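Local coordinates for CBS domain-containing protein (Pyrococcus horikoshii, PDB 2YZQ) that is of unknown cellular function but binds S-adenosylmethionine and, as a protein with four CBS domains, may sense or respond to this ligand, at residues I106-V109 with G110-I113; V257-G260 with E261-I265. All coordinates share one frame; numbering follows the deposited sequence.

Contact 1: I106-V109 with G110-I113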
loop_
_atom_site.group_PDB
_atom_site.type_symbol
_atom_site.label_atom_id
_atom_site.label_comp_id
_atom_site.label_asym_id
_atom_site.label_seq_id
_atom_site.Cartn_x
_atom_site.Cartn_y
_atom_site.Cartn_z
ATOM N N ILE A 106 15.650 3.715 2.611
ATOM C CA ILE A 106 14.462 3.541 1.789
ATOM C C ILE A 106 13.269 3.754 2.711
ATOM O O ILE A 106 13.251 3.268 3.843
ATOM C CB ILE A 106 14.382 2.123 1.178
ATOM C CG1 ILE A 106 15.510 1.921 0.165
ATOM C CG2 ILE A 106 13.020 1.921 0.502
ATOM C CD1 ILE A 106 15.487 2.900 -0.998
ATOM N N LEU A 107 12.282 4.501 2.234
ATOM C CA LEU A 107 11.093 4.776 3.028
ATOM C C LEU A 107 9.864 4.374 2.230
ATOM O O LEU A 107 9.640 4.883 1.136
ATOM C CB LEU A 107 11.015 6.263 3.363
ATOM C CG LEU A 107 9.754 6.729 4.094
ATOM C CD1 LEU A 107 9.737 6.160 5.510
ATOM C CD2 LEU A 107 9.720 8.247 4.129
ATOM N N THR A 108 9.074 3.460 2.780
ATOM C CA THR A 108 7.872 3.000 2.094
ATOM C C THR A 108 6.609 3.471 2.794
ATOM O O THR A 108 6.651 3.979 3.909
ATOM C CB THR A 108 7.802 1.465 2.039
ATOM O OG1 THR A 108 7.545 0.950 3.352
ATOM C CG2 THR A 108 9.107 0.891 1.524
ATOM N N VAL A 109 5.479 3.299 2.117
ATOM C CA VAL A 109 4.199 3.665 2.698
ATOM C C VAL A 109 4.014 2.789 3.932
ATOM O O VAL A 109 3.538 3.252 4.967
ATOM C CB VAL A 109 3.041 3.404 1.713
ATOM C CG1 VAL A 109 1.709 3.572 2.425
ATOM C CG2 VAL A 109 3.133 4.368 0.544
ATOM N N GLY A 110 4.409 1.525 3.807
ATOM C CA GLY A 110 4.296 0.593 4.916
ATOM C C GLY A 110 5.047 1.089 6.138
ATOM O O GLY A 110 4.548 1.000 7.261
ATOM N N ASP A 111 6.249 1.617 5.923
ATOM C CA ASP A 111 7.051 2.131 7.027
ATOM C C ASP A 111 6.331 3.267 7.738
ATOM O O ASP A 111 6.336 3.347 8.965
ATOM C CB ASP A 111 8.404 2.657 6.539
ATOM C CG ASP A 111 9.298 1.571 5.984
ATOM O OD1 ASP A 111 9.295 0.446 6.526
ATOM O OD2 ASP A 111 10.027 1.857 5.009
ATOM N N ILE A 112 5.724 4.158 6.963
ATOM C CA ILE A 112 5.022 5.289 7.547
ATOM C C ILE A 112 3.842 4.807 8.388
ATOM O O ILE A 112 3.611 5.309 9.479
ATOM C CB ILE A 112 4.549 6.267 6.451
ATOM C CG1 ILE A 112 5.777 6.875 5.761
ATOM C CG2 ILE A 112 3.675 7.358 7.060
ATOM C CD1 ILE A 112 5.462 7.860 4.662
ATOM N N ILE A 113 3.115 3.816 7.890
ATOM C CA ILE A 113 1.973 3.281 8.624
ATOM C C ILE A 113 2.390 2.586 9.923
ATOM O O ILE A 113 1.900 2.919 11.005
ATOM C CB ILE A 113 1.190 2.254 7.771
ATOM C CG1 ILE A 113 0.635 2.929 6.515
ATOM C CG2 ILE A 113 0.077 1.617 8.603
ATOM C CD1 ILE A 113 -0.211 4.142 6.784
#
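D111 OD2 takes a hydrogen bond from T108 N at 2.9 Å, and the hydroxyl of T108 lies close to the same oxygen. The N-H reaches OD2 on its anti side, 33° out of the carboxylate plane. The return bond runs from D111 N to T108 OG1 at 3.0 Å. Each residue thus ties its side chain to the backbone N-H of the other. This reciprocal pair is a capping box, with T108 at the N-cap of helix 109-117. It serves an N-H of the first turn that has no earlier helical carbonyl to use. The T108 torsion (chi1 70°) sets OG1 between its own backbone N and carbonyl carbon, on the side facing D111 N. In D111, CG lies anti to the carbonyl carbon (chi1 -66°), which turns the carboxylate back over the end of the strand. The first helical bonds follow, from I112 N to T108 O at 3.2 Å and from I113 N to V109 O at 3.0 Å. The carboxylate near the helix start would also probably interact favourably with the helix dipole. Beside the cap, L107 CD1 rests on D111 CB at 3.9 Å and on I112 CG1 at 4.0 Å. The L107 and I112 side chains cross at about a right angle. V109 CG1 and I113 CG1 meet more loosely at 4.3 Å. The contact is the turn where strand 103-108 passes into helix 109-117, within a CBS domain. L107, V109 and I112 all pack on M86 of helix 79-89. V109 and I113 also touch helix 270-273, and backbone hydrogen bonds between I106 and T8 and between L107 and V94 join the strand to its sheet neighbours.

Contact 2: V257-G260 with E261-I265; sequences VIRG and EGDLI
R259 leaves its strand beside D263, and the two side chains run next to each other in the same direction. Its CB carries CG into the position between backbone N and carbonyl carbon (chi1 72°). There CG lies 3.3 Å from D263 CB, and CD then lies close against D263 OD2. The chain then bends at chi3 and brings NE to 3.4 Å from I265 CG2. NE is also 3.5 Å from D263 OD2. The salt bridge is purely electrostatic, because OD2 stands off the plane of the guanidinium group and receives no hydrogen bond from it. At the tip, NH2 still touches I265 CG2, at 3.8 Å. The pair sits on a beta hairpin of a CBS domain, formed by strands 254-259 and 263-269. R259 and D263 are an antiparallel hydrogen-bonded pair, with R259 N to D263 O at 3.0 Å and D263 N to R259 O at 3.1 Å. Two residues further along each strand, I265 N gives a nearly straight bond of 2.9 Å to V257 O, with an angle of 174° at the hydrogen. I258 and L264 form the non-hydrogen-bonded pair, their side chains on the other face from R259 and D263. I258 CD1 lies against E261 O in the turn. G260 has a positive phi, a conformation that favours glycine. V257 CG1 meets I265 CG1 at 3.8 Å, and both residues touch P236.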
loop_
_atom_site.group_PDB
_atom_site.type_symbol
_atom_site.label_atom_id
_atom_site.label_comp_id
_atom_site.label_asym_id
_atom_site.label_seq_id
_atom_site.Cartn_x
_atom_site.Cartn_y
_atom_site.Cartn_z
ATOM N N VAL A 257 -14.574 1.185 4.432
ATOM C CA VAL A 257 -15.196 2.135 5.347
ATOM C C VAL A 257 -16.686 1.848 5.279
ATOM O O VAL A 257 -17.254 1.797 4.192
ATOM C CB VAL A 257 -14.935 3.588 4.905
ATOM C CG1 VAL A 257 -15.673 4.567 5.836
ATOM C CG2 VAL A 257 -13.433 3.858 4.921
ATOM N N ILE A 258 -17.312 1.647 6.434
ATOM C CA ILE A 258 -18.735 1.334 6.465
ATOM C C ILE A 258 -19.548 2.127 7.471
ATOM O O ILE A 258 -19.019 2.892 8.282
ATOM C CB ILE A 258 -18.973 -0.149 6.819
ATOM C CG1 ILE A 258 -18.578 -0.398 8.281
ATOM C CG2 ILE A 258 -18.166 -1.047 5.891
ATOM C CD1 ILE A 258 -19.039 -1.730 8.846
ATOM N N ARG A 259 -20.856 1.908 7.395
ATOM C CA ARG A 259 -21.830 2.483 8.307
ATOM C C ARG A 259 -22.663 1.244 8.633
ATOM O O ARG A 259 -22.619 0.261 7.889
ATOM C CB ARG A 259 -22.696 3.541 7.615
ATOM C CG ARG A 259 -23.697 2.976 6.622
ATOM C CD ARG A 259 -24.670 4.036 6.122
ATOM N NE ARG A 259 -24.028 5.014 5.250
ATOM C CZ ARG A 259 -24.678 5.978 4.607
ATOM N NH1 ARG A 259 -25.993 6.097 4.736
ATOM N NH2 ARG A 259 -24.014 6.825 3.833
ATOM N N GLY A 260 -23.404 1.266 9.734
ATOM C CA GLY A 260 -24.201 0.104 10.084
ATOM C C GLY A 260 -23.338 -1.125 10.311
ATOM O O GLY A 260 -22.263 -1.029 10.901
ATOM N N GLU A 261 -23.792 -2.281 9.837
ATOM C CA GLU A 261 -23.037 -3.518 10.015
ATOM C C GLU A 261 -22.189 -3.909 8.809
ATOM O O GLU A 261 -21.140 -4.532 8.960
ATOM C CB GLU A 261 -23.984 -4.670 10.367
ATOM C CG GLU A 261 -24.631 -4.531 11.736
ATOM C CD GLU A 261 -25.528 -5.701 12.084
ATOM O OE1 GLU A 261 -26.058 -5.724 13.214
ATOM O OE2 GLU A 261 -25.703 -6.598 11.231
ATOM N N GLY A 262 -22.642 -3.547 7.613
ATOM C CA GLY A 262 -21.893 -3.886 6.414
ATOM C C GLY A 262 -22.262 -3.027 5.220
ATOM O O GLY A 262 -22.242 -3.492 4.078
ATOM N N ASP A 263 -22.594 -1.768 5.488
ATOM C CA ASP A 263 -22.978 -0.821 4.441
ATOM C C ASP A 263 -21.725 -0.091 3.980
ATOM O O ASP A 263 -21.261 0.842 4.631
ATOM C CB ASP A 263 -23.997 0.174 4.997
ATOM C CG ASP A 263 -24.520 1.140 3.945
ATOM O OD1 ASP A 263 -24.017 1.136 2.803
ATOM O OD2 ASP A 263 -25.443 1.915 4.272
ATOM N N LEU A 264 -21.190 -0.534 2.849
ATOM C CA LEU A 264 -19.966 0.024 2.284
ATOM C C LEU A 264 -20.147 1.433 1.726
ATOM O O LEU A 264 -20.982 1.661 0.851
ATOM C CB LEU A 264 -19.454 -0.904 1.182
ATOM C CG LEU A 264 -18.079 -0.626 0.580
ATOM C CD1 LEU A 264 -17.020 -0.739 1.672
ATOM C CD2 LEU A 264 -17.801 -1.624 -0.540
ATOM N N ILE A 265 -19.337 2.367 2.219
ATOM C CA ILE A 265 -19.414 3.753 1.767
ATOM C C ILE A 265 -18.064 4.311 1.336
ATOM O O ILE A 265 -17.967 5.463 0.912
ATOM C CB ILE A 265 -20.004 4.668 2.867
ATOM C CG1 ILE A 265 -19.099 4.675 4.105
ATOM C CG2 ILE A 265 -21.407 4.192 3.227
ATOM C CD1 ILE A 265 -19.585 5.595 5.223
#

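Contact 1 is largely buried, near the middle of the chain. Contact 2 is partly buried and lies farther out, with R259, G260 and E261 exposed. Their centres are 28 Å apart and they do not touch. They share no elements and fall in different CBS domain ranges. Contact 1 joins a strand to the helix that follows it; contact 2 joins two strands through a turn. The acidic residues differ accordingly. D111 accepts a backbone N-H at a helix start, whereas the D263 carboxylate faces an arginine through charge and packing, with no side-chain hydrogen bond between them, near the surface. G110 of contact 1 lies about 10 Å from the bound S-adenosylmethionine, and the L264 side chain of contact 2 about 9 Å.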